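Local coordinates for ABC-type branched-chain amino acid transport systems periplasmic component-like protein (Thermomonospora curvata, PDB 4N03) that probably binds fatty acids as the substrate-binding component of an ABC transporter, and holds a palmitic acid molecule in this structure, at residues T40-V45 / V79-Y84; P104-S109 / M124-S129; G50-Q55 / S309-G314; K88-Y93 / V112-Q117; V174-D179 / L228-Q233. All coordinates share one frame; numbering follows the deposited sequence. Where two conformers were deposited one is given.

Contact 1: residues T40-V45 / V79-Y84; sequences TDLTGV and VRDHGY. With PLM (palmitic acid), chain B.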
# COMPACT_ATOMS: atom_id res chain seq x y z
N THR A 40 -9.73 -2.00 7.97
CA THR A 40 -8.36 -2.40 7.97
C THR A 40 -8.22 -3.85 8.45
O THR A 40 -9.19 -4.49 8.73
CB THR A 40 -7.51 -1.39 8.81
OG1 THR A 40 -6.12 -1.59 8.59
CG2 THR A 40 -7.81 -1.50 10.31
N ASP A 41 -6.97 -4.32 8.50
CA ASP A 41 -6.66 -5.59 9.11
C ASP A 41 -5.86 -5.33 10.39
O ASP A 41 -4.72 -4.90 10.33
CB ASP A 41 -5.84 -6.50 8.19
CG ASP A 41 -5.54 -7.83 8.80
OD1 ASP A 41 -6.22 -8.17 9.79
OD2 ASP A 41 -4.63 -8.53 8.31
N LEU A 42 -6.47 -5.66 11.52
CA LEU A 42 -5.83 -5.58 12.83
C LEU A 42 -5.49 -6.93 13.40
O LEU A 42 -4.90 -6.98 14.50
CB LEU A 42 -6.69 -4.79 13.82
CG LEU A 42 -7.00 -3.38 13.40
CD1 LEU A 42 -7.89 -2.71 14.44
CD2 LEU A 42 -5.74 -2.57 13.14
N THR A 43 -5.89 -8.03 12.76
CA THR A 43 -5.81 -9.35 13.35
C THR A 43 -5.26 -10.45 12.46
O THR A 43 -4.80 -11.46 12.95
CB THR A 43 -7.18 -9.77 13.88
OG1 THR A 43 -8.17 -9.62 12.88
CG2 THR A 43 -7.52 -9.04 15.17
N GLY A 44 -5.30 -10.26 11.14
CA GLY A 44 -4.82 -11.24 10.19
C GLY A 44 -3.40 -11.07 9.80
O GLY A 44 -2.58 -10.52 10.56
N VAL A 45 -3.06 -11.51 8.58
CA VAL A 45 -1.68 -11.49 8.12
C VAL A 45 -1.07 -10.08 8.11
O VAL A 45 0.12 -9.96 8.17
CB VAL A 45 -1.55 -12.21 6.78
CG1 VAL A 45 -2.16 -11.38 5.68
CG2 VAL A 45 -0.06 -12.51 6.45
N VAL A 79 -13.26 2.87 13.08
CA VAL A 79 -12.34 1.83 12.66
C VAL A 79 -12.98 0.48 12.76
O VAL A 79 -13.47 0.12 13.83
CB VAL A 79 -11.03 1.83 13.49
CG1 VAL A 79 -10.11 0.70 13.08
CG2 VAL A 79 -10.33 3.16 13.36
N ARG A 80 -12.93 -0.27 11.66
CA ARG A 80 -13.39 -1.66 11.60
C ARG A 80 -12.28 -2.58 11.11
O ARG A 80 -11.47 -2.21 10.26
CB ARG A 80 -14.60 -1.83 10.69
CG ARG A 80 -15.89 -1.27 11.24
CD ARG A 80 -16.46 -2.17 12.31
NE ARG A 80 -17.78 -1.70 12.69
CZ ARG A 80 -18.00 -0.68 13.50
NH1 ARG A 80 -16.98 -0.05 14.06
NH2 ARG A 80 -19.24 -0.32 13.76
N ASP A 81 -12.25 -3.79 11.66
CA ASP A 81 -11.24 -4.82 11.36
C ASP A 81 -11.87 -5.90 10.50
O ASP A 81 -12.72 -6.64 10.99
CB ASP A 81 -10.71 -5.39 12.67
CG ASP A 81 -9.70 -6.49 12.47
OD1 ASP A 81 -9.13 -6.63 11.38
OD2 ASP A 81 -9.48 -7.25 13.42
N HIS A 82 -11.47 -6.02 9.23
CA HIS A 82 -11.95 -7.11 8.40
C HIS A 82 -11.08 -8.35 8.46
O HIS A 82 -11.44 -9.36 7.85
CB HIS A 82 -12.17 -6.68 6.95
CG HIS A 82 -10.99 -6.09 6.27
ND1 HIS A 82 -9.77 -6.74 6.17
CD2 HIS A 82 -10.87 -4.94 5.57
CE1 HIS A 82 -8.96 -5.99 5.44
NE2 HIS A 82 -9.60 -4.90 5.08
N GLY A 83 -9.93 -8.30 9.14
CA GLY A 83 -9.10 -9.47 9.36
C GLY A 83 -8.47 -10.02 8.09
O GLY A 83 -8.03 -11.17 8.02
N TYR A 84 -8.36 -9.19 7.06
CA TYR A 84 -7.93 -9.62 5.71
C TYR A 84 -8.85 -10.71 5.15
O TYR A 84 -8.38 -11.69 4.61
CB TYR A 84 -6.43 -9.99 5.65
CG TYR A 84 -5.83 -9.84 4.27
CD1 TYR A 84 -5.64 -8.61 3.72
CD2 TYR A 84 -5.39 -10.94 3.56
CE1 TYR A 84 -5.12 -8.45 2.45
CE2 TYR A 84 -4.82 -10.79 2.30
CZ TYR A 84 -4.69 -9.54 1.76
OH TYR A 84 -4.13 -9.42 0.50
C1 PLM B . -3.13 -6.39 -0.89
O1 PLM B . -3.06 -5.56 -1.83
O2 PLM B . -4.13 -7.11 -0.65
C2 PLM B . -2.02 -6.41 0.13
C3 PLM B . -2.30 -5.22 1.15
C4 PLM B . -1.15 -4.97 2.11
C5 PLM B . -1.45 -3.90 3.10
C6 PLM B . -0.33 -3.48 4.07
C7 PLM B . 0.47 -2.31 3.49
C8 PLM B . 1.70 -1.92 4.25
C9 PLM B . 2.31 -0.59 3.86
CA PLM B . 3.37 -0.65 2.73
CB PLM B . 3.66 0.82 2.25
CC PLM B . 3.51 0.95 0.70
CD PLM B . 3.24 2.36 0.21
CE PLM B . 3.04 2.54 -1.29
CF PLM B . 2.18 3.79 -1.57
CG PLM B . 2.96 5.09 -1.63
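Both carboxylate oxygens of Asp81 hold the turn at Leu42 and Thr43. Asp81 OD2 accepts from Thr43 OG1 at 2.8 Å through its syn lone pair, whereas Asp81 OD1 is met by Leu42 N (2.8 Å, 178° at the hydrogen) and by Gly83 N from opposite faces of the carboxylate plane. Asp41 OD1 takes Thr43 N and Gly44 N, forming an Asx turn, and lies 3.7 Å from Asp81 OD1, a repulsion these donors probably offset. An alanine in place of Asp81 would probably leave Thr43 OG1, Leu42 N and Gly83 N without this acceptor. Thr40 O, bound by His82 N, sits 3.3 Å above the centre of the His82 ring, whose NE2 is hydrogen-bonded to Leu107 O. Tyr84 crosses Asp41 at about a right angle, Asp41 OD2 lying 3.5 Å from Tyr84 CB. The loop after strand 74-81 brings Tyr84 OH to palmitic acid O2 (2.6 Å), consistent with a periplasmic binding protein fold, where loops at strand ends line the cleft.

Contact 2: residues P104-S109 / M124-S129; sequences PHFLGS and MFTIPS. With PLM (palmitic acid), chain B.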
# COMPACT_ATOMS: atom_id res chain seq x y z
N PRO A 104 -10.93 6.82 4.04
CA PRO A 104 -9.55 7.13 3.72
C PRO A 104 -8.51 6.07 4.00
O PRO A 104 -7.35 6.27 3.72
CB PRO A 104 -9.26 8.35 4.58
CG PRO A 104 -10.13 8.17 5.78
CD PRO A 104 -11.41 7.66 5.17
N HIS A 105 -8.95 4.94 4.54
CA HIS A 105 -8.09 3.75 4.60
C HIS A 105 -8.96 2.53 4.48
O HIS A 105 -9.81 2.27 5.31
CB HIS A 105 -7.27 3.71 5.91
CG HIS A 105 -6.53 2.42 6.09
ND1 HIS A 105 -5.74 1.87 5.11
CD2 HIS A 105 -6.46 1.57 7.14
CE1 HIS A 105 -5.25 0.72 5.54
NE2 HIS A 105 -5.65 0.52 6.78
N PHE A 106 -8.75 1.76 3.41
CA PHE A 106 -9.41 0.48 3.19
C PHE A 106 -8.28 -0.49 2.79
O PHE A 106 -7.74 -0.41 1.67
CB PHE A 106 -10.43 0.61 2.09
CG PHE A 106 -11.55 -0.40 2.18
CD1 PHE A 106 -11.31 -1.73 2.51
CD2 PHE A 106 -12.82 -0.04 1.88
CE1 PHE A 106 -12.35 -2.64 2.59
CE2 PHE A 106 -13.87 -0.93 1.98
CZ PHE A 106 -13.64 -2.25 2.32
N LEU A 107 -7.89 -1.37 3.71
CA LEU A 107 -6.74 -2.24 3.47
C LEU A 107 -7.15 -3.43 2.59
O LEU A 107 -8.13 -4.09 2.88
CB LEU A 107 -6.20 -2.78 4.80
CG LEU A 107 -4.86 -3.51 4.69
CD1 LEU A 107 -4.03 -3.21 5.94
CD2 LEU A 107 -5.03 -5.00 4.51
N GLY A 108 -6.33 -3.73 1.61
CA GLY A 108 -6.41 -5.00 0.93
C GLY A 108 -7.08 -5.01 -0.43
O GLY A 108 -8.18 -4.50 -0.58
N SER A 109 -6.43 -5.62 -1.43
CA SER A 109 -6.95 -5.61 -2.79
C SER A 109 -8.26 -6.38 -2.93
O SER A 109 -9.24 -5.82 -3.46
CB SER A 109 -5.90 -6.04 -3.82
OG SER A 109 -4.82 -5.13 -3.84
N MSE A 124 -18.37 6.87 -3.06
CA MSE A 124 -17.57 6.86 -1.82
C MSE A 124 -16.11 7.03 -2.14
O MSE A 124 -15.48 6.12 -2.64
CB MSE A 124 -17.79 5.50 -1.14
CG MSE A 124 -17.07 5.39 0.23
SE MSE A 124 -17.89 6.50 1.59
CE MSE A 124 -19.19 5.11 2.16
N PHE A 125 -15.55 8.19 -1.78
CA PHE A 125 -14.12 8.38 -1.95
C PHE A 125 -13.38 7.43 -1.07
O PHE A 125 -13.58 7.45 0.16
CB PHE A 125 -13.74 9.85 -1.63
CG PHE A 125 -12.29 10.18 -1.76
CD1 PHE A 125 -11.47 9.58 -2.71
CD2 PHE A 125 -11.71 11.14 -0.92
CE1 PHE A 125 -10.14 9.90 -2.81
CE2 PHE A 125 -10.38 11.47 -1.07
CZ PHE A 125 -9.58 10.85 -1.98
N THR A 126 -12.56 6.56 -1.63
CA THR A 126 -11.88 5.49 -0.97
C THR A 126 -10.41 5.54 -1.30
O THR A 126 -10.08 5.59 -2.50
CB THR A 126 -12.52 4.15 -1.41
OG1 THR A 126 -13.91 4.14 -1.13
CG2 THR A 126 -11.89 3.01 -0.71
N ILE A 127 -9.55 5.49 -0.27
CA ILE A 127 -8.14 5.43 -0.46
C ILE A 127 -7.63 4.10 0.04
O ILE A 127 -7.45 3.90 1.27
CB ILE A 127 -7.37 6.57 0.24
CG1 ILE A 127 -7.95 7.93 -0.08
CG2 ILE A 127 -5.88 6.49 -0.08
CD1 ILE A 127 -7.41 9.07 0.76
N PRO A 128 -7.45 3.13 -0.85
CA PRO A 128 -6.96 1.82 -0.39
C PRO A 128 -5.50 1.81 0.05
O PRO A 128 -4.70 2.61 -0.40
CB PRO A 128 -7.10 0.94 -1.64
CG PRO A 128 -8.00 1.68 -2.57
CD PRO A 128 -7.72 3.11 -2.30
N SER A 129 -5.19 0.90 0.95
CA SER A 129 -3.79 0.36 1.09
C SER A 129 -3.79 -0.99 0.37
O SER A 129 -4.02 -2.07 0.91
CB SER A 129 -3.35 0.26 2.54
OG SER A 129 -3.34 1.52 3.16
C1 PLM B . -3.13 -6.39 -0.89
O1 PLM B . -3.06 -5.56 -1.83
O2 PLM B . -4.13 -7.11 -0.65
C2 PLM B . -2.02 -6.41 0.13
C3 PLM B . -2.30 -5.22 1.15
C4 PLM B . -1.15 -4.97 2.11
C5 PLM B . -1.45 -3.90 3.10
C6 PLM B . -0.33 -3.48 4.07
C7 PLM B . 0.47 -2.31 3.49
C8 PLM B . 1.70 -1.92 4.25
C9 PLM B . 2.31 -0.59 3.86
CA PLM B . 3.37 -0.65 2.73
CB PLM B . 3.66 0.82 2.25
CC PLM B . 3.51 0.95 0.70
CD PLM B . 3.24 2.36 0.21
CE PLM B . 3.04 2.54 -1.29
CF PLM B . 2.18 3.79 -1.57
CG PLM B . 2.96 5.09 -1.63
O HOH W 1 -5.08 3.74 2.86
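His105 and Ser129 meet at the edge of the imidazole ring, beside a short parallel strand pairing. From CB the histidine runs with CG anti to the backbone N (chi1 172°), and although the CA–CB bond points away from strand 126-129, the ring comes back toward it. ND1 of His105 lies 3.1 Å from Ser129 OG and holds a hydrogen bond with a water, 3.0 Å away, that donates in turn to Ile127 O. His105 CE1 is 3.2 Å from Ser129 OG, with Ser129 CB in the ring plane. NE2, next in the ring, is hydrogen-bonded to Thr40 OG1, and CD2 turns to Thr54 of helix 47-66. Ser129 OG has Asn313 ND2 as its partner. The backbones are joined by Phe106 N to Ile127 O, Ser129 N to Phe106 O at 3.0 Å, and Gly108 N to Ser129 O at 2.9 Å. Beyond Gly108, the N-cap of helix 109-122, Ser109 grips palmitic acid twice: its N donates to O2 at 2.8 Å and its OG to O1 at 2.7 Å. The two strands and helix 109-122 make a beta-alpha-beta unit; Phe106 packs against that helix, His105 against helix 47-66, and strand 33-40 flanks strand 103-107 within the four-stranded parallel sheet.

Contact 3: residues G50-Q55 / S309-G314; sequences GKSITQ and SGVVNG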
# COMPACT_ATOMS: atom_id res chain seq x y z
N GLY A 50 -1.64 -2.88 9.48
CA GLY A 50 -2.92 -2.21 9.59
C GLY A 50 -2.99 -1.33 10.83
O GLY A 50 -3.54 -0.23 10.80
N LYS A 51 -2.44 -1.80 11.95
CA LYS A 51 -2.35 -0.99 13.15
C LYS A 51 -1.57 0.27 12.91
O LYS A 51 -2.00 1.36 13.30
CB LYS A 51 -1.78 -1.80 14.30
CG LYS A 51 -1.78 -1.08 15.63
CD LYS A 51 -1.19 -1.92 16.76
CE LYS A 51 -1.31 -1.16 18.10
NZ LYS A 51 -0.85 -1.99 19.21
N SER A 52 -0.40 0.16 12.26
CA SER A 52 0.41 1.33 12.02
C SER A 52 -0.30 2.32 11.13
O SER A 52 -0.23 3.55 11.39
CB SER A 52 1.71 0.94 11.38
OG SER A 52 2.49 0.14 12.23
N ILE A 53 -0.91 1.83 10.04
CA ILE A 53 -1.61 2.71 9.12
C ILE A 53 -2.73 3.47 9.84
O ILE A 53 -2.90 4.67 9.70
CB ILE A 53 -2.14 1.93 7.91
CG1 ILE A 53 -0.98 1.35 7.10
CG2 ILE A 53 -2.97 2.83 7.04
CD1 ILE A 53 -1.41 0.25 6.15
N THR A 54 -3.50 2.71 10.58
CA THR A 54 -4.66 3.23 11.30
C THR A 54 -4.24 4.27 12.36
O THR A 54 -4.85 5.33 12.45
CB THR A 54 -5.44 2.10 11.92
OG1 THR A 54 -5.92 1.28 10.87
CG2 THR A 54 -6.63 2.57 12.72
N GLN A 55 -3.19 3.95 13.10
CA GLN A 55 -2.70 4.88 14.10
C GLN A 55 -2.12 6.11 13.50
O GLN A 55 -2.26 7.21 14.06
CB GLN A 55 -1.67 4.18 15.02
CG GLN A 55 -2.37 3.19 15.95
CD GLN A 55 -1.49 2.59 17.04
OE1 GLN A 55 -2.03 2.06 18.03
NE2 GLN A 55 -0.20 2.61 16.87
N SER A 309 6.81 1.24 7.54
CA SER A 309 6.46 1.94 6.32
C SER A 309 4.93 2.14 6.25
O SER A 309 4.46 3.01 5.53
CB SER A 309 7.03 1.21 5.13
OG SER A 309 8.45 1.29 5.15
N GLY A 310 4.15 1.39 7.03
CA GLY A 310 2.74 1.64 7.15
C GLY A 310 2.42 2.96 7.82
O GLY A 310 1.40 3.60 7.53
N VAL A 311 3.28 3.42 8.74
CA VAL A 311 3.10 4.73 9.34
C VAL A 311 3.10 5.81 8.24
O VAL A 311 2.28 6.72 8.24
CB VAL A 311 4.17 5.00 10.43
CG1 VAL A 311 4.04 6.43 10.97
CG2 VAL A 311 4.04 3.99 11.57
N VAL A 312 4.08 5.74 7.36
CA VAL A 312 4.17 6.69 6.25
C VAL A 312 2.90 6.63 5.38
O VAL A 312 2.31 7.64 5.06
CB VAL A 312 5.43 6.42 5.36
CG1 VAL A 312 5.56 7.52 4.32
CG2 VAL A 312 6.68 6.39 6.21
N ASN A 313 2.48 5.42 5.05
CA ASN A 313 1.31 5.21 4.23
C ASN A 313 0.05 5.78 4.84
O ASN A 313 -0.74 6.44 4.18
CB ASN A 313 1.14 3.71 3.95
CG ASN A 313 -0.04 3.41 3.06
OD1 ASN A 313 -0.16 3.92 1.91
ND2 ASN A 313 -0.89 2.60 3.53
N GLY A 314 -0.14 5.54 6.15
CA GLY A 314 -1.34 6.07 6.78
C GLY A 314 -1.32 7.57 6.90
O GLY A 314 -2.34 8.22 6.69
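Ile53 lies over the backbone of the helix at Gly310 and Gly314, each of its branches meeting a different part of it. CG1, anti to its own carbonyl carbon (chi1 -63°), carries the chain over Gly310, with Ile53 CG1 3.3 Å from Gly310 O. CD1 of Ile53 goes further and packs 3.6 Å from Asn313 ND2, the two side chains crossing obliquely. The other branch, Ile53 CG2, rests 3.6 Å from Gly314 CA. Two CA-H...O contacts join the backbones as well, Ile53 CA to Gly310 O and Gly314 CA to Ile53 O at 3.6 Å. A side chain at Gly314 would run into Ile53 O, and one at Gly310 would be tight against Ile53 CG1, consistent with the segment axes approaching to 7.1 Å, 37° apart. Next to Ile53 in the helix, Ser52 CB touches Val311 CG2 at 3.8 Å, while Ser52 OG is hydrogen-bonded to Asp308. An alanine at Ile53 would probably open a gap over Gly310 and Gly314 and take away the methyl packed on Asn313 ND2. That amide donates through ND2 to Ser129 OG. Helix 47-66 here lies between helix 309-330 and the parallel sheet, with Ile53 and Thr54 touching His105 of strand 103-107 and Thr54 also reaching strand 33-40; Val311 turns to helix 289-301.

Contact 4: residues K88-Y93 / V112-Q117; sequences KAVSIY and VSAVKQ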
# COMPACT_ATOMS: atom_id res chain seq x y z
N LYS A 88 -16.01 -10.24 5.21
CA LYS A 88 -16.12 -9.36 6.37
C LYS A 88 -16.02 -7.88 5.96
O LYS A 88 -16.72 -7.03 6.50
CB LYS A 88 -15.02 -9.67 7.30
CG LYS A 88 -15.05 -11.08 7.73
CD LYS A 88 -14.68 -11.07 9.15
CE LYS A 88 -14.75 -12.47 9.63
NZ LYS A 88 -13.73 -13.34 9.13
N ALA A 89 -15.12 -7.59 5.01
CA ALA A 89 -15.00 -6.23 4.48
C ALA A 89 -16.32 -5.72 3.91
O ALA A 89 -16.68 -4.57 4.05
CB ALA A 89 -13.92 -6.15 3.42
N VAL A 90 -17.01 -6.58 3.16
CA VAL A 90 -18.33 -6.23 2.64
C VAL A 90 -19.36 -5.91 3.72
O VAL A 90 -20.12 -4.93 3.63
CB VAL A 90 -18.88 -7.31 1.75
CG1 VAL A 90 -20.32 -7.04 1.33
CG2 VAL A 90 -18.04 -7.47 0.48
N SER A 91 -19.45 -6.77 4.69
CA SER A 91 -20.30 -6.56 5.84
C SER A 91 -19.97 -5.22 6.52
O SER A 91 -20.85 -4.44 6.85
CB SER A 91 -20.12 -7.72 6.82
OG SER A 91 -20.99 -7.59 7.92
N ILE A 92 -18.66 -4.95 6.71
CA ILE A 92 -18.22 -3.69 7.31
C ILE A 92 -18.61 -2.52 6.43
O ILE A 92 -19.14 -1.55 6.90
CB ILE A 92 -16.71 -3.68 7.55
CG1 ILE A 92 -16.42 -4.55 8.78
CG2 ILE A 92 -16.17 -2.26 7.74
CD1 ILE A 92 -14.98 -5.00 8.94
N TYR A 93 -18.41 -2.65 5.11
CA TYR A 93 -18.78 -1.57 4.22
C TYR A 93 -20.25 -1.23 4.41
O TYR A 93 -20.63 -0.07 4.50
CB TYR A 93 -18.46 -1.93 2.76
CG TYR A 93 -18.78 -0.80 1.81
CD1 TYR A 93 -20.05 -0.68 1.27
CD2 TYR A 93 -17.88 0.20 1.57
CE1 TYR A 93 -20.37 0.40 0.46
CE2 TYR A 93 -18.19 1.28 0.75
CZ TYR A 93 -19.45 1.37 0.20
OH TYR A 93 -19.76 2.45 -0.57
N VAL A 112 -11.29 -4.42 -1.17
CA VAL A 112 -11.85 -3.29 -1.88
C VAL A 112 -12.53 -3.77 -3.20
O VAL A 112 -13.58 -3.25 -3.52
CB VAL A 112 -10.81 -2.21 -2.17
CG1 VAL A 112 -11.47 -0.99 -2.79
CG2 VAL A 112 -10.12 -1.76 -0.91
N SER A 113 -11.97 -4.76 -3.88
CA SER A 113 -12.62 -5.30 -5.10
C SER A 113 -14.02 -5.75 -4.80
O SER A 113 -14.91 -5.55 -5.66
CB SER A 113 -11.80 -6.48 -5.70
OG SER A 113 -10.74 -5.93 -6.37
N ALA A 114 -14.24 -6.36 -3.64
CA ALA A 114 -15.55 -6.91 -3.31
C ALA A 114 -16.61 -5.84 -3.16
O ALA A 114 -17.80 -6.13 -3.27
CB ALA A 114 -15.48 -7.76 -2.08
N VAL A 115 -16.20 -4.60 -2.90
CA VAL A 115 -17.15 -3.50 -2.69
C VAL A 115 -17.02 -2.41 -3.74
O VAL A 115 -17.65 -1.39 -3.65
CB VAL A 115 -17.05 -2.89 -1.27
CG1 VAL A 115 -17.49 -3.89 -0.24
CG2 VAL A 115 -15.67 -2.39 -0.98
N LYS A 116 -16.31 -2.71 -4.83
CA LYS A 116 -16.06 -1.72 -5.87
C LYS A 116 -17.38 -1.21 -6.48
O LYS A 116 -17.56 -0.02 -6.71
CB LYS A 116 -15.07 -2.28 -6.88
CG LYS A 116 -14.59 -1.30 -7.88
CD LYS A 116 -13.53 -1.96 -8.76
CE LYS A 116 -13.05 -0.99 -9.80
NZ LYS A 116 -14.07 -0.88 -10.88
N GLN A 117 -18.30 -2.13 -6.77
CA GLN A 117 -19.56 -1.68 -7.34
C GLN A 117 -20.35 -0.78 -6.38
O GLN A 117 -20.96 0.20 -6.80
CB GLN A 117 -20.44 -2.89 -7.73
CG GLN A 117 -20.08 -3.58 -8.99
CD GLN A 117 -21.08 -4.65 -9.37
OE1 GLN A 117 -21.06 -5.71 -8.81
NE2 GLN A 117 -21.96 -4.36 -10.32
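Val115, Val90 and Tyr93 supply most of the buried surface where helices 86-96 and 109-122 pack. Val115 points at the opposing helix, and its CG1, anti to the carbonyl carbon (chi1 -67°), sits between two partners: Val90 CG2 at 3.7 Å and Tyr93 CB, likewise 3.7 Å away. The two valines slide past each other in opposite directions. Val90 CG2 also touches Ala114 CB at 3.6 Å, which extends the apolar patch along the helix. Val115 CB lies 4.1 Å above one face of the Tyr93 ring, offset toward the rim. Beyond the ring, Tyr93 OH is hydrogen-bonded to Asp122 farther along helix 109-122, and strand 103-107 meets both helices, its Phe106 packing on Ala89 and Val115. The segment axes approach to 8.8 Å at 42°. No hydrogen bond links the two segments, so their contact rests on apolar packing of methyl groups and one aromatic face, and probably depends on fit of shape rather than on directed bonds.

Contact 5: residues V174-D179 / L228-Q233; sequences VYFEGD and LSAGPQ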
# COMPACT_ATOMS: atom_id res chain seq x y z
N VAL A 174 6.24 -16.50 -5.95
CA VAL A 174 5.28 -17.00 -5.00
C VAL A 174 4.29 -15.89 -4.75
O VAL A 174 4.72 -14.78 -4.35
CB VAL A 174 5.98 -17.39 -3.67
CG1 VAL A 174 4.96 -17.82 -2.62
CG2 VAL A 174 7.02 -18.49 -3.88
N TYR A 175 2.98 -16.10 -4.94
CA TYR A 175 2.06 -14.97 -4.94
C TYR A 175 0.73 -15.32 -4.33
O TYR A 175 0.17 -16.42 -4.63
CB TYR A 175 1.90 -14.44 -6.41
CG TYR A 175 1.16 -15.38 -7.34
CD1 TYR A 175 1.80 -16.43 -7.98
CD2 TYR A 175 -0.20 -15.24 -7.52
CE1 TYR A 175 1.07 -17.34 -8.79
CE2 TYR A 175 -0.91 -16.14 -8.34
CZ TYR A 175 -0.27 -17.18 -8.94
OH TYR A 175 -1.02 -18.09 -9.70
N PHE A 176 0.13 -14.39 -3.59
CA PHE A 176 -1.21 -14.52 -3.13
C PHE A 176 -2.14 -14.52 -4.35
O PHE A 176 -2.18 -13.58 -5.12
CB PHE A 176 -1.61 -13.36 -2.22
CG PHE A 176 -1.17 -13.39 -0.78
CD1 PHE A 176 -0.53 -14.44 -0.21
CD2 PHE A 176 -1.46 -12.30 0.02
CE1 PHE A 176 -0.20 -14.42 1.15
CE2 PHE A 176 -1.12 -12.25 1.37
CZ PHE A 176 -0.48 -13.30 1.91
N GLU A 177 -2.94 -15.57 -4.48
CA GLU A 177 -3.89 -15.69 -5.57
C GLU A 177 -4.82 -14.47 -5.61
O GLU A 177 -5.24 -13.93 -4.57
CB GLU A 177 -4.67 -17.02 -5.42
CG GLU A 177 -5.51 -17.14 -4.15
CD GLU A 177 -6.48 -18.30 -4.06
OE1 GLU A 177 -6.35 -19.28 -4.77
OE2 GLU A 177 -7.40 -18.19 -3.23
N GLY A 178 -5.17 -14.05 -6.83
CA GLY A 178 -6.11 -12.98 -7.02
C GLY A 178 -5.45 -11.61 -7.21
O GLY A 178 -4.33 -11.51 -7.67
N ASP A 179 -6.19 -10.57 -6.85
CA ASP A 179 -5.87 -9.19 -7.22
C ASP A 179 -4.50 -8.71 -6.89
O ASP A 179 -3.91 -7.91 -7.63
CB ASP A 179 -6.80 -8.20 -6.41
CG ASP A 179 -8.13 -8.00 -7.03
OD1 ASP A 179 -8.46 -8.63 -8.08
OD2 ASP A 179 -8.91 -7.23 -6.50
N LEU A 228 8.24 -12.52 -4.29
CA LEU A 228 7.24 -12.83 -3.28
C LEU A 228 6.21 -11.73 -3.19
O LEU A 228 6.54 -10.60 -2.85
CB LEU A 228 7.87 -13.04 -1.92
CG LEU A 228 6.92 -13.40 -0.78
CD1 LEU A 228 6.19 -14.72 -1.01
CD2 LEU A 228 7.62 -13.44 0.56
N SER A 229 4.95 -12.07 -3.39
CA SER A 229 3.84 -11.17 -3.17
C SER A 229 2.92 -11.79 -2.17
O SER A 229 2.05 -12.60 -2.46
CB SER A 229 3.12 -10.85 -4.48
OG SER A 229 4.03 -10.35 -5.44
N ALA A 230 3.21 -11.46 -0.91
CA ALA A 230 2.54 -12.05 0.26
C ALA A 230 2.75 -11.07 1.41
O ALA A 230 3.03 -9.88 1.17
CB ALA A 230 3.13 -13.40 0.54
N GLY A 231 2.54 -11.54 2.63
CA GLY A 231 2.68 -10.70 3.80
C GLY A 231 3.89 -11.08 4.60
O GLY A 231 4.73 -11.90 4.24
N PRO A 232 4.05 -10.40 5.76
CA PRO A 232 5.25 -10.58 6.57
C PRO A 232 5.51 -12.03 7.00
O PRO A 232 6.64 -12.50 6.92
CB PRO A 232 4.99 -9.66 7.79
CG PRO A 232 4.09 -8.58 7.28
CD PRO A 232 3.21 -9.29 6.26
N GLN A 233 4.46 -12.73 7.41
CA GLN A 233 4.63 -14.11 7.86
C GLN A 233 5.23 -14.98 6.77
O GLN A 233 6.15 -15.79 7.00
CB GLN A 233 3.31 -14.68 8.31
CG GLN A 233 3.28 -16.19 8.54
CD GLN A 233 1.90 -16.69 8.86
OE1 GLN A 233 1.72 -17.46 9.79
NE2 GLN A 233 0.92 -16.28 8.09
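Ala230 sets its CA over the face of the Phe176 ring, 3.6 Å from the centroid and 9° off the normal, in a CH-pi contact. Ala230 CB adds a touch 3.5 Å from Phe176 CE1, and the rim atom CZ comes near Gly231 N. Phe176 CG is anti to the carbonyl carbon (chi1 -80°), and the ring built on it comes nearer to 228-233 than the start of the side chain does. Behind it, two backbone bonds set the parallel register: Ser229 N to Val174 O and Phe176 N to Ser229 O, both 2.9 Å. Val174 CG1 and Leu228 CD1 lie side by side at 3.7 Å on one face of the sheet. Farther out, Ser229 OG is hydrogen-bonded to His173 NE2 and Ser254 OG, Tyr180 OH donates to Ala230 O, and Gly231 N-caps helix 232-244. Phe176 is probably held by apolar and CH-pi contact on its face and by its backbone hydrogen bond, presenting an apolar ring near the palmitic acid.

How the contacts relate
Contacts 1 and 2 share the four-stranded parallel sheet, their centres 13 Å apart, and both bind the carboxyl group of the palmitic acid, which has Tyr148 as a further partner. Contact 3, also centred 13 Å from each of them, joins contact 2 through Asn313 and Ser129, 2.7 Å between ND2 and OG, and its Gly310 touches the ligand. Contact 4 packs against the sheet through Phe106, its centre 10 Å from that of contact 2, the side chain of Ala89 being about 11 Å from the palmitic acid. Contact 5, in the seven-stranded sheet, faces contact 1 across the site: their centres are 17 Å apart, yet Tyr84 OH is 4.0 Å from Phe176 CD2.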